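Local coordinates for HD domain protein (Enterococcus faecalis, PDB 4LRL), which probably hydrolyses deoxyribonucleoside triphosphates such as dGTP at the metal centre of its HD domain, and is regulated allosterically by nucleotides, at residues V378-K383 with Y443-M448; R273-I278 with R350-S355; A369-L374 with R465-Y470. One frame throughout, in Å; residues are numbered along the deposited sequence.

Contact 1 of 3, residues V378-K383 with Y443-M448; sequences VGFNPK and YFPKEM. With DGT (2'-deoxyguanosine-5'-triphosphate), chain R.
A Schellman motif at Gly379 ends helix 361-377, and the turn that follows lays Phe380 against Pro445, in the segment 443-448 that includes part of strand 441-444. Pro445 CG sits over the centre of the Phe380 ring, 3.8 Å from its centroid and only 11° off the ring normal, a CH-pi contact. Phe380 CG lies anti to the carbonyl carbon (chi1 -69°), which carries the ring across to the proline. At the far end of the ring Glu447 crosses at about a right angle, its CG 3.4 Å from Phe380 CZ; the carboxylate beyond is held by a salt bridge from Arg346. Met448, folded back at chi2 and chi3, brings SD to 3.5 Å from Val378 CG2 and, obliquely, to 5.4 Å from the centroid of the Phe380 ring, a Met-aromatic contact. Ile375 of helix 361-377 and Tyr464 of helix 461-468 also pack on Met448. On the segment 378-383 itself, Asn381 OD1 caps the next helix by accepting from Lys383 N at 3.0 Å. Lys446 stretches from the 3-10 turn to the nucleotide, its NZ 3.3 Å from dGTP O2G. The two segments thus meet through carbon and sulfur, while the charged ends of Lys446 and Glu447 turn to partners beyond them: an apolar seam lies behind a lysine that probably helps balance the gamma-phosphate charge.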
loop_
_atom_site.group_PDB
_atom_site.type_symbol
_atom_site.label_atom_id
_atom_site.label_comp_id
_atom_site.label_asym_id
_atom_site.label_seq_id
_atom_site.Cartn_x
_atom_site.Cartn_y
_atom_site.Cartn_z
ATOM N N VAL C 378 -30.859 39.567 0.375
ATOM C CA VAL C 378 -29.526 39.987 0.844
ATOM C C VAL C 378 -28.554 40.339 -0.293
ATOM O O VAL C 378 -27.421 40.730 -0.032
ATOM C CB VAL C 378 -28.882 38.990 1.862
ATOM C CG1 VAL C 378 -29.840 38.706 3.014
ATOM C CG2 VAL C 378 -28.427 37.687 1.185
ATOM N N GLY C 379 -29.010 40.219 -1.545
ATOM C CA GLY C 379 -28.252 40.712 -2.697
ATOM C C GLY C 379 -27.680 39.667 -3.643
ATOM O O GLY C 379 -26.948 40.012 -4.580
ATOM N N PHE C 380 -28.000 38.393 -3.412
ATOM C CA PHE C 380 -27.528 37.334 -4.289
ATOM C C PHE C 380 -28.600 36.980 -5.308
ATOM O O PHE C 380 -29.649 36.449 -4.939
ATOM C CB PHE C 380 -27.157 36.078 -3.496
ATOM C CG PHE C 380 -25.936 36.223 -2.634
ATOM C CD1 PHE C 380 -26.056 36.329 -1.255
ATOM C CD2 PHE C 380 -24.661 36.207 -3.196
ATOM C CE1 PHE C 380 -24.909 36.443 -0.435
ATOM C CE2 PHE C 380 -23.516 36.317 -2.396
ATOM C CZ PHE C 380 -23.639 36.439 -1.016
ATOM N N ASN C 381 -28.350 37.264 -6.584
ATOM C CA ASN C 381 -29.276 36.840 -7.624
ATOM C C ASN C 381 -29.417 35.303 -7.595
ATOM O O ASN C 381 -28.432 34.586 -7.790
ATOM C CB ASN C 381 -28.831 37.347 -9.000
ATOM C CG ASN C 381 -29.873 37.105 -10.076
ATOM O OD1 ASN C 381 -30.523 36.063 -10.104
ATOM N ND2 ASN C 381 -30.027 38.067 -10.982
ATOM N N PRO C 382 -30.644 34.803 -7.338
ATOM C CA PRO C 382 -30.898 33.364 -7.141
ATOM C C PRO C 382 -30.619 32.504 -8.379
ATOM O O PRO C 382 -30.312 31.312 -8.254
ATOM C CB PRO C 382 -32.393 33.308 -6.797
ATOM C CG PRO C 382 -32.782 34.720 -6.443
ATOM C CD PRO C 382 -31.881 35.600 -7.234
ATOM N N LYS C 383 -30.727 33.099 -9.562
ATOM C CA LYS C 383 -30.455 32.362 -10.790
ATOM C C LYS C 383 -28.988 31.918 -10.901
ATOM O O LYS C 383 -28.697 30.925 -11.565
ATOM C CB LYS C 383 -30.867 33.162 -12.021
ATOM C CG LYS C 383 -32.356 33.404 -12.133
ATOM C CD LYS C 383 -32.822 33.346 -13.590
ATOM C CE LYS C 383 -34.245 33.876 -13.772
ATOM N NZ LYS C 383 -34.288 35.358 -13.679
ATOM N N TYR C 443 -28.396 24.345 -3.572
ATOM C CA TYR C 443 -27.118 24.996 -3.381
ATOM C C TYR C 443 -27.337 26.464 -3.097
ATOM O O TYR C 443 -28.224 27.075 -3.669
ATOM C CB TYR C 443 -26.221 24.789 -4.609
ATOM C CG TYR C 443 -25.529 23.446 -4.620
ATOM C CD1 TYR C 443 -26.117 22.332 -5.224
ATOM C CD2 TYR C 443 -24.291 23.288 -4.010
ATOM C CE1 TYR C 443 -25.465 21.078 -5.224
ATOM C CE2 TYR C 443 -23.642 22.054 -3.994
ATOM C CZ TYR C 443 -24.233 20.955 -4.599
ATOM O OH TYR C 443 -23.563 19.751 -4.566
ATOM N N PHE C 444 -26.518 27.027 -2.213
ATOM C CA PHE C 444 -26.677 28.426 -1.791
ATOM C C PHE C 444 -25.348 28.972 -1.296
ATOM O O PHE C 444 -24.457 28.188 -0.931
ATOM C CB PHE C 444 -27.736 28.545 -0.688
ATOM C CG PHE C 444 -27.547 27.579 0.450
ATOM C CD1 PHE C 444 -26.719 27.902 1.531
ATOM C CD2 PHE C 444 -28.196 26.345 0.447
ATOM C CE1 PHE C 444 -26.543 27.005 2.597
ATOM C CE2 PHE C 444 -28.025 25.440 1.501
ATOM C CZ PHE C 444 -27.197 25.773 2.578
ATOM N N PRO C 445 -25.201 30.315 -1.280
ATOM C CA PRO C 445 -23.946 30.871 -0.771
ATOM C C PRO C 445 -23.752 30.511 0.687
ATOM O O PRO C 445 -24.698 30.575 1.472
ATOM C CB PRO C 445 -24.127 32.384 -0.940
ATOM C CG PRO C 445 -25.166 32.512 -2.013
ATOM C CD PRO C 445 -26.106 31.381 -1.749
ATOM N N LYS C 446 -22.535 30.100 1.019
ATOM C CA LYS C 446 -22.131 29.840 2.396
ATOM C C LYS C 446 -22.480 31.010 3.323
ATOM O O LYS C 446 -22.944 30.798 4.450
ATOM C CB LYS C 446 -20.626 29.538 2.467
ATOM C CG LYS C 446 -20.160 29.046 3.832
ATOM C CD LYS C 446 -18.682 28.633 3.856
ATOM C CE LYS C 446 -18.205 28.467 5.301
ATOM N NZ LYS C 446 -16.979 27.622 5.442
ATOM N N GLU C 447 -22.273 32.236 2.845
ATOM C CA GLU C 447 -22.497 33.421 3.685
ATOM C C GLU C 447 -23.938 33.581 4.186
ATOM O O GLU C 447 -24.195 34.385 5.083
ATOM C CB GLU C 447 -21.928 34.723 3.075
ATOM C CG GLU C 447 -22.057 34.914 1.571
ATOM C CD GLU C 447 -20.963 34.212 0.773
ATOM O OE1 GLU C 447 -20.034 34.898 0.292
ATOM O OE2 GLU C 447 -21.038 32.975 0.620
ATOM N N MET C 448 -24.858 32.785 3.637
ATOM C CA MET C 448 -26.237 32.742 4.124
ATOM C C MET C 448 -26.321 32.155 5.528
ATOM O O MET C 448 -27.247 32.467 6.277
ATOM C CB MET C 448 -27.138 31.928 3.187
ATOM C CG MET C 448 -27.431 32.568 1.831
ATOM S SD MET C 448 -28.112 34.242 1.883
ATOM C CE MET C 448 -29.668 33.986 2.733
HETATM P PG DGT R . -16.417 23.865 6.439
HETATM O O1G DGT R . -16.364 22.530 7.162
HETATM O O2G DGT R . -17.543 24.772 6.918
HETATM O O3G DGT R . -15.068 24.551 6.296
HETATM O O3B DGT R . -16.833 23.571 4.904
HETATM P PB DGT R . -16.792 22.112 4.249
HETATM O O1B DGT R . -18.206 21.630 4.064
HETATM O O2B DGT R . -15.790 21.251 4.976
HETATM O O3A DGT R . -16.203 22.434 2.793
HETATM P PA DGT R . -14.680 22.806 2.454
HETATM O O1A DGT R . -14.739 23.877 1.401
HETATM O O2A DGT R . -13.826 23.029 3.659
HETATM O "O5'" DGT R . -14.157 21.477 1.704
HETATM C "C5'" DGT R . -14.354 20.160 2.208
HETATM C "C4'" DGT R . -13.054 19.363 2.124
HETATM O "O4'" DGT R . -12.338 19.569 0.895
HETATM C "C3'" DGT R . -12.074 19.814 3.198
HETATM O "O3'" DGT R . -12.414 19.306 4.501
HETATM C "C2'" DGT R . -10.734 19.341 2.647
HETATM C "C1'" DGT R . -10.944 19.319 1.132
HETATM N N9 DGT R . -10.108 20.327 0.436
HETATM C C8 DGT R . -9.277 20.065 -0.594
HETATM N N7 DGT R . -8.646 21.187 -1.036
HETATM C C5 DGT R . -9.085 22.203 -0.271
HETATM C C6 DGT R . -8.826 23.667 -0.170
HETATM O O6 DGT R . -8.042 24.272 -0.928
HETATM N N1 DGT R . -9.477 24.361 0.754
HETATM C C2 DGT R . -10.335 23.798 1.613
HETATM N N2 DGT R . -10.929 24.607 2.512
HETATM N N3 DGT R . -10.635 22.471 1.593
HETATM C C4 DGT R . -10.043 21.634 0.692
#

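Contact 2 of 3, residues R273-I278 with R350-S355; sequences RGMEVI and RKPLKS. With DGT (2'-deoxyguanosine-5'-triphosphate), chain R.
Oxygen O1A of the dGTP alpha-phosphate is gripped by both terminal nitrogens of Arg350: NH2 donates to it at 2.7 Å in a nearly straight bond (167°), and NH1 adds a weak one. NH1 also donates to the sugar-linking O5' at 2.9 Å, so the guanidinium spans the alpha-phosphate and the start of the sugar. One face of the group lies against the guanine, with N3 of the base 3.2 Å above its plane, while NE is tied to the carbonyl of Phe78; base, phosphate and protein backbone together should fix its rotation. CG of Arg350 stands opposite the backbone N (chi1 -168°), and the chain, starting out away from helix 270-291, then runs extended from CG to NE. Four residues on, Lys354 bends at chi2 and puts NZ 2.7 Å from dGTP O1B, on the beta-phosphate. Behind these two cationic side chains, the backbone from Arg350 to Leu353 lies along helix 270-291. Met275, bent at chi2 and chi3, crosses Pro352 obliquely, SD to CB 3.8 Å, and its CE reaches CA of Arg350. Gly274 lets the chain come close: Gly274 CA is 4.8 Å from Leu353 CA. The leucine side chain touches two neighbouring helix residues: its CD1 meets Val277 CG1 at 3.5 Å, at about a right angle, and its CG meets Ile278 CD1 at 3.9 Å. Lys38, Asn60, Gln65 and Arg68 of the second subunit bind the same dGTP, with dTTP nearby. A nucleotide shared between subunits, with a second nucleotide beside it, is consistent with an allosteric site of a dNTP triphosphohydrolase, here backed by helix 270-291.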
loop_
_atom_site.group_PDB
_atom_site.type_symbol
_atom_site.label_atom_id
_atom_site.label_comp_id
_atom_site.label_asym_id
_atom_site.label_seq_id
_atom_site.Cartn_x
_atom_site.Cartn_y
_atom_site.Cartn_z
ATOM N N ARG C 273 -19.327 19.277 -6.333
ATOM C CA ARG C 273 -20.504 19.691 -7.067
ATOM C C ARG C 273 -20.847 21.176 -6.849
ATOM O O ARG C 273 -21.399 21.823 -7.744
ATOM C CB ARG C 273 -21.681 18.790 -6.737
ATOM C CG ARG C 273 -21.546 17.380 -7.313
ATOM C CD ARG C 273 -22.907 16.747 -7.363
ATOM N NE ARG C 273 -23.232 16.075 -6.117
ATOM C CZ ARG C 273 -24.464 15.876 -5.658
ATOM N NH1 ARG C 273 -25.526 16.318 -6.326
ATOM N NH2 ARG C 273 -24.626 15.238 -4.506
ATOM N N GLY C 274 -20.504 21.703 -5.676
ATOM C CA GLY C 274 -20.597 23.134 -5.399
ATOM C C GLY C 274 -19.753 23.982 -6.333
ATOM O O GLY C 274 -20.188 25.045 -6.785
ATOM N N MET C 275 -18.544 23.516 -6.637
ATOM C CA MET C 275 -17.659 24.243 -7.546
ATOM C C MET C 275 -18.156 24.139 -8.992
ATOM O O MET C 275 -18.033 25.085 -9.781
ATOM C CB MET C 275 -16.223 23.733 -7.417
ATOM C CG MET C 275 -15.555 24.111 -6.098
ATOM S SD MET C 275 -15.353 25.899 -5.931
ATOM C CE MET C 275 -14.047 26.215 -7.118
ATOM N N GLU C 276 -18.721 22.985 -9.329
ATOM C CA GLU C 276 -19.273 22.760 -10.646
ATOM C C GLU C 276 -20.465 23.686 -10.907
ATOM O O GLU C 276 -20.602 24.233 -12.007
ATOM C CB GLU C 276 -19.667 21.293 -10.801
ATOM C CG GLU C 276 -19.948 20.881 -12.226
ATOM C CD GLU C 276 -21.368 21.219 -12.682
ATOM O OE1 GLU C 276 -21.560 21.433 -13.904
ATOM O OE2 GLU C 276 -22.290 21.264 -11.829
ATOM N N VAL C 277 -21.315 23.870 -9.898
ATOM C CA VAL C 277 -22.426 24.807 -9.999
ATOM C C VAL C 277 -21.925 26.220 -10.302
ATOM O O VAL C 277 -22.500 26.904 -11.142
ATOM C CB VAL C 277 -23.356 24.786 -8.736
ATOM C CG1 VAL C 277 -24.311 25.966 -8.748
ATOM C CG2 VAL C 277 -24.160 23.487 -8.673
ATOM N N ILE C 278 -20.845 26.644 -9.644
ATOM C CA ILE C 278 -20.270 27.964 -9.896
ATOM C C ILE C 278 -19.711 28.074 -11.317
ATOM O O ILE C 278 -19.957 29.060 -12.012
ATOM C CB ILE C 278 -19.214 28.334 -8.831
ATOM C CG1 ILE C 278 -19.923 28.906 -7.606
ATOM C CG2 ILE C 278 -18.196 29.364 -9.371
ATOM C CD1 ILE C 278 -19.235 28.573 -6.341
ATOM N N ARG C 350 -11.660 29.235 -5.111
ATOM C CA ARG C 350 -12.334 28.132 -4.407
ATOM C C ARG C 350 -13.319 28.617 -3.344
ATOM O O ARG C 350 -13.032 28.581 -2.146
ATOM C CB ARG C 350 -11.326 27.114 -3.829
ATOM C CG ARG C 350 -11.963 25.805 -3.342
ATOM C CD ARG C 350 -10.984 24.936 -2.566
ATOM N NE ARG C 350 -11.550 23.653 -2.127
ATOM C CZ ARG C 350 -12.405 23.488 -1.111
ATOM N NH1 ARG C 350 -12.840 22.274 -0.809
ATOM N NH2 ARG C 350 -12.855 24.524 -0.410
ATOM N N LYS C 351 -14.481 29.075 -3.798
ATOM C CA LYS C 351 -15.555 29.499 -2.902
ATOM C C LYS C 351 -16.793 28.731 -3.299
ATOM O O LYS C 351 -17.679 29.292 -3.940
ATOM C CB LYS C 351 -15.852 31.001 -3.015
ATOM C CG LYS C 351 -14.650 31.925 -2.960
ATOM C CD LYS C 351 -14.047 31.967 -1.595
ATOM C CE LYS C 351 -12.981 33.058 -1.510
ATOM N NZ LYS C 351 -12.170 32.882 -0.280
ATOM N N PRO C 352 -16.857 27.438 -2.939
ATOM C CA PRO C 352 -17.990 26.687 -3.465
ATOM C C PRO C 352 -19.288 27.163 -2.833
ATOM O O PRO C 352 -19.272 27.741 -1.737
ATOM C CB PRO C 352 -17.690 25.237 -3.067
ATOM C CG PRO C 352 -16.397 25.279 -2.235
ATOM C CD PRO C 352 -16.118 26.699 -1.903
ATOM N N LEU C 353 -20.393 26.960 -3.547
ATOM C CA LEU C 353 -21.709 27.093 -2.950
ATOM C C LEU C 353 -21.887 25.968 -1.928
ATOM O O LEU C 353 -21.416 24.850 -2.140
ATOM C CB LEU C 353 -22.796 27.007 -4.021
ATOM C CG LEU C 353 -22.938 28.144 -5.039
ATOM C CD1 LEU C 353 -24.190 27.931 -5.877
ATOM C CD2 LEU C 353 -23.006 29.521 -4.384
ATOM N N LYS C 354 -22.550 26.275 -0.819
ATOM C CA LYS C 354 -22.930 25.285 0.178
ATOM C C LYS C 354 -24.232 24.629 -0.287
ATOM O O LYS C 354 -24.898 25.151 -1.180
ATOM C CB LYS C 354 -23.106 25.986 1.528
ATOM C CG LYS C 354 -23.087 25.095 2.761
ATOM C CD LYS C 354 -21.681 24.592 3.134
ATOM C CE LYS C 354 -21.774 23.559 4.272
ATOM N NZ LYS C 354 -20.459 22.974 4.711
ATOM N N SER C 355 -24.592 23.490 0.300
ATOM C CA SER C 355 -25.817 22.779 -0.076
ATOM C C SER C 355 -26.498 22.042 1.072
ATOM O O SER C 355 -25.882 21.716 2.085
ATOM C CB SER C 355 -25.551 21.781 -1.202
ATOM O OG SER C 355 -24.697 20.737 -0.760
HETATM P PG DGT R . -16.417 23.865 6.439
HETATM O O1G DGT R . -16.364 22.530 7.162
HETATM O O2G DGT R . -17.543 24.772 6.918
HETATM O O3G DGT R . -15.068 24.551 6.296
HETATM O O3B DGT R . -16.833 23.571 4.904
HETATM P PB DGT R . -16.792 22.112 4.249
HETATM O O1B DGT R . -18.206 21.630 4.064
HETATM O O2B DGT R . -15.790 21.251 4.976
HETATM O O3A DGT R . -16.203 22.434 2.793
HETATM P PA DGT R . -14.680 22.806 2.454
HETATM O O1A DGT R . -14.739 23.877 1.401
HETATM O O2A DGT R . -13.826 23.029 3.659
HETATM O "O5'" DGT R . -14.157 21.477 1.704
HETATM C "C5'" DGT R . -14.354 20.160 2.208
HETATM C "C4'" DGT R . -13.054 19.363 2.124
HETATM O "O4'" DGT R . -12.338 19.569 0.895
HETATM C "C3'" DGT R . -12.074 19.814 3.198
HETATM O "O3'" DGT R . -12.414 19.306 4.501
HETATM C "C2'" DGT R . -10.734 19.341 2.647
HETATM C "C1'" DGT R . -10.944 19.319 1.132
HETATM N N9 DGT R . -10.108 20.327 0.436
HETATM C C8 DGT R . -9.277 20.065 -0.594
HETATM N N7 DGT R . -8.646 21.187 -1.036
HETATM C C5 DGT R . -9.085 22.203 -0.271
HETATM C C6 DGT R . -8.826 23.667 -0.170
HETATM O O6 DGT R . -8.042 24.272 -0.928
HETATM N N1 DGT R . -9.477 24.361 0.754
HETATM C C2 DGT R . -10.335 23.798 1.613
HETATM N N2 DGT R . -10.929 24.607 2.512
HETATM N N3 DGT R . -10.635 22.471 1.593
HETATM C C4 DGT R . -10.043 21.634 0.692
#

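Contact 3 of 3, residues A369-L374 with R465-Y470; sequences AYLREL and REFSSY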
loop_
_atom_site.group_PDB
_atom_site.type_symbol
_atom_site.label_atom_id
_atom_site.label_comp_id
_atom_site.label_asym_id
_atom_site.label_seq_id
_atom_site.Cartn_x
_atom_site.Cartn_y
_atom_site.Cartn_z
ATOM N N ALA C 369 -38.365 28.086 -3.199
ATOM C CA ALA C 369 -38.680 29.391 -3.777
ATOM C C ALA C 369 -38.565 30.514 -2.735
ATOM O O ALA C 369 -38.023 31.582 -3.027
ATOM C CB ALA C 369 -40.049 29.373 -4.427
ATOM N N TYR C 370 -39.048 30.238 -1.520
ATOM C CA TYR C 370 -38.972 31.167 -0.402
ATOM C C TYR C 370 -37.512 31.446 -0.006
ATOM O O TYR C 370 -37.119 32.601 0.119
ATOM C CB TYR C 370 -39.814 30.658 0.783
ATOM C CG TYR C 370 -39.730 31.523 2.023
ATOM C CD1 TYR C 370 -39.074 31.073 3.160
ATOM C CD2 TYR C 370 -40.279 32.805 2.044
ATOM C CE1 TYR C 370 -38.976 31.870 4.299
ATOM C CE2 TYR C 370 -40.188 33.608 3.174
ATOM C CZ TYR C 370 -39.538 33.131 4.297
ATOM O OH TYR C 370 -39.443 33.920 5.414
ATOM N N LEU C 371 -36.712 30.392 0.152
ATOM C CA LEU C 371 -35.269 30.536 0.411
ATOM C C LEU C 371 -34.557 31.312 -0.686
ATOM O O LEU C 371 -33.637 32.092 -0.403
ATOM C CB LEU C 371 -34.589 29.175 0.593
ATOM C CG LEU C 371 -35.155 28.266 1.684
ATOM C CD1 LEU C 371 -34.299 27.033 1.814
ATOM C CD2 LEU C 371 -35.255 28.990 3.021
ATOM N N ARG C 372 -34.981 31.102 -1.931
ATOM C CA ARG C 372 -34.470 31.896 -3.050
ATOM C C ARG C 372 -34.829 33.377 -2.941
ATOM O O ARG C 372 -34.004 34.227 -3.267
ATOM C CB ARG C 372 -34.935 31.327 -4.387
ATOM C CG ARG C 372 -34.052 30.184 -4.849
ATOM C CD ARG C 372 -34.666 29.452 -6.010
ATOM N NE ARG C 372 -33.659 28.650 -6.682
ATOM C CZ ARG C 372 -33.926 27.634 -7.493
ATOM N NH1 ARG C 372 -35.188 27.281 -7.728
ATOM N NH2 ARG C 372 -32.924 26.971 -8.064
ATOM N N GLU C 373 -36.047 33.683 -2.479
ATOM C CA GLU C 373 -36.415 35.060 -2.176
ATOM C C GLU C 373 -35.471 35.658 -1.131
ATOM O O GLU C 373 -34.927 36.735 -1.334
ATOM C CB GLU C 373 -37.860 35.175 -1.694
ATOM C CG GLU C 373 -38.254 36.624 -1.422
ATOM C CD GLU C 373 -39.622 36.799 -0.784
ATOM O OE1 GLU C 373 -40.275 35.802 -0.410
ATOM O OE2 GLU C 373 -40.051 37.967 -0.662
ATOM N N LEU C 374 -35.263 34.942 -0.028
ATOM C CA LEU C 374 -34.411 35.433 1.047
ATOM C C LEU C 374 -32.991 35.702 0.572
ATOM O O LEU C 374 -32.395 36.717 0.930
ATOM C CB LEU C 374 -34.384 34.446 2.218
ATOM C CG LEU C 374 -35.708 34.129 2.920
ATOM C CD1 LEU C 374 -35.464 33.082 4.000
ATOM C CD2 LEU C 374 -36.369 35.405 3.498
ATOM N N ARG C 465 -30.873 34.677 9.904
ATOM C CA ARG C 465 -31.438 33.795 10.918
ATOM C C ARG C 465 -32.666 33.050 10.383
ATOM O O ARG C 465 -32.812 31.851 10.622
ATOM C CB ARG C 465 -31.746 34.554 12.214
ATOM C CG ARG C 465 -30.492 34.958 12.996
ATOM C CD ARG C 465 -30.829 35.539 14.363
ATOM N NE ARG C 465 -31.666 36.732 14.272
ATOM C CZ ARG C 465 -31.197 37.976 14.224
ATOM N NH1 ARG C 465 -29.890 38.197 14.255
ATOM N NH2 ARG C 465 -32.037 39.001 14.142
ATOM N N GLU C 466 -33.520 33.744 9.640
ATOM C CA GLU C 466 -34.694 33.124 9.035
ATOM C C GLU C 466 -34.260 32.003 8.092
ATOM O O GLU C 466 -34.714 30.868 8.220
ATOM C CB GLU C 466 -35.551 34.169 8.310
ATOM C CG GLU C 466 -36.736 33.601 7.516
ATOM C CD GLU C 466 -37.865 33.058 8.383
ATOM O OE1 GLU C 466 -37.701 32.942 9.617
ATOM O OE2 GLU C 466 -38.927 32.737 7.819
ATOM N N PHE C 467 -33.349 32.324 7.178
ATOM C CA PHE C 467 -32.771 31.331 6.284
ATOM C C PHE C 467 -32.184 30.120 7.025
ATOM O O PHE C 467 -32.480 28.969 6.667
ATOM C CB PHE C 467 -31.706 31.961 5.379
ATOM C CG PHE C 467 -31.098 30.986 4.417
ATOM C CD1 PHE C 467 -31.591 30.873 3.120
ATOM C CD2 PHE C 467 -30.050 30.153 4.819
ATOM C CE1 PHE C 467 -31.038 29.952 2.231
ATOM C CE2 PHE C 467 -29.487 29.236 3.936
ATOM C CZ PHE C 467 -29.979 29.133 2.640
ATOM N N SER C 468 -31.370 30.386 8.051
ATOM C CA SER C 468 -30.685 29.342 8.825
ATOM C C SER C 468 -31.634 28.333 9.451
ATOM O O SER C 468 -31.303 27.153 9.549
ATOM C CB SER C 468 -29.821 29.960 9.934
ATOM O OG SER C 468 -28.844 30.836 9.399
ATOM N N SER C 469 -32.809 28.801 9.873
ATOM C CA SER C 469 -33.802 27.946 10.532
ATOM C C SER C 469 -34.374 26.860 9.604
ATOM O O SER C 469 -35.033 25.927 10.074
ATOM C CB SER C 469 -34.927 28.792 11.135
ATOM O OG SER C 469 -35.624 29.504 10.125
ATOM N N TYR C 470 -34.099 26.979 8.304
ATOM C CA TYR C 470 -34.517 25.986 7.310
ATOM C C TYR C 470 -33.445 24.929 6.988
ATOM O O TYR C 470 -33.724 23.969 6.258
ATOM C CB TYR C 470 -34.966 26.676 6.020
ATOM C CG TYR C 470 -36.328 27.326 6.135
ATOM C CD1 TYR C 470 -36.456 28.669 6.500
ATOM C CD2 TYR C 470 -37.489 26.590 5.905
ATOM C CE1 TYR C 470 -37.710 29.262 6.620
ATOM C CE2 TYR C 470 -38.745 27.170 6.018
ATOM C CZ TYR C 470 -38.849 28.507 6.374
ATOM O OH TYR C 470 -40.093 29.078 6.489
#
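Tyr370 and Glu466 reach toward one another from two helices and cross at about a right angle, the phenol ring standing perpendicular to the carboxylate. Tyr370 OH donates to Glu466 OE2 at 2.7 Å, arriving on the anti side of the oxygen and 20° out of the carboxylate plane. Each side chain leaves its helix with CG opposite the backbone N (chi1 177° for Tyr370), and Glu466 then bends at chi2 to bring its carboxylate round to the hydroxyl. The second partner of Tyr370 is Tyr470, whose CE1 comes in the plane of the Tyr370 ring, at its edge, 3.7 Å from Tyr370 CE1. The planes are inclined at 63°, an oblique aromatic pair with centroids 5.8 Å apart. Together these residues form the partly exposed flank of a packing of helix 361-377 against helix 461-468 and the loop residue Tyr470 that follows it, close to the C terminus of the chain; Lys479 makes a cation-pi contact with Tyr470. On the buried flank, Leu371 uses two parts of its side chain: the methyl CD2 lies 3.7 Å from Tyr470 CG, approaching the ring obliquely, while CB, nearer the backbone, is 4.0 Å from Phe467 CE1. Phe467 itself presses edge-to-face on Phe444 of strand 441-444. One turn along from Leu371, Leu374 lies across Glu466 at about a right angle, its CD1 3.8 Å from Glu466 CG, so the aliphatic part of the glutamate is packed while its carboxylate meets the tyrosine. The same methyl also touches Phe467, 4.2 Å from its CB.

From the N terminus, helix 270-291 comes first, and contact 2 closes when residues 350-355 return to it after 71 intervening, largely helical residues. Helix 361-377 follows and opens contact 3, the widest loop, which is completed only by helix 461-468. Contact 1 opens and closes within that span, so contacts 1 and 3 nest, whereas contact 2 precedes both in series. Strands 354-357 and 441-444 are neighbours in one antiparallel sheet, where Phe444 N probably bonds to Lys354 O and joins contacts 1 and 2, both of which reach the same dGTP. Contact 3 meets contact 1 through Phe467, which packs on Met448, but does not touch contact 2.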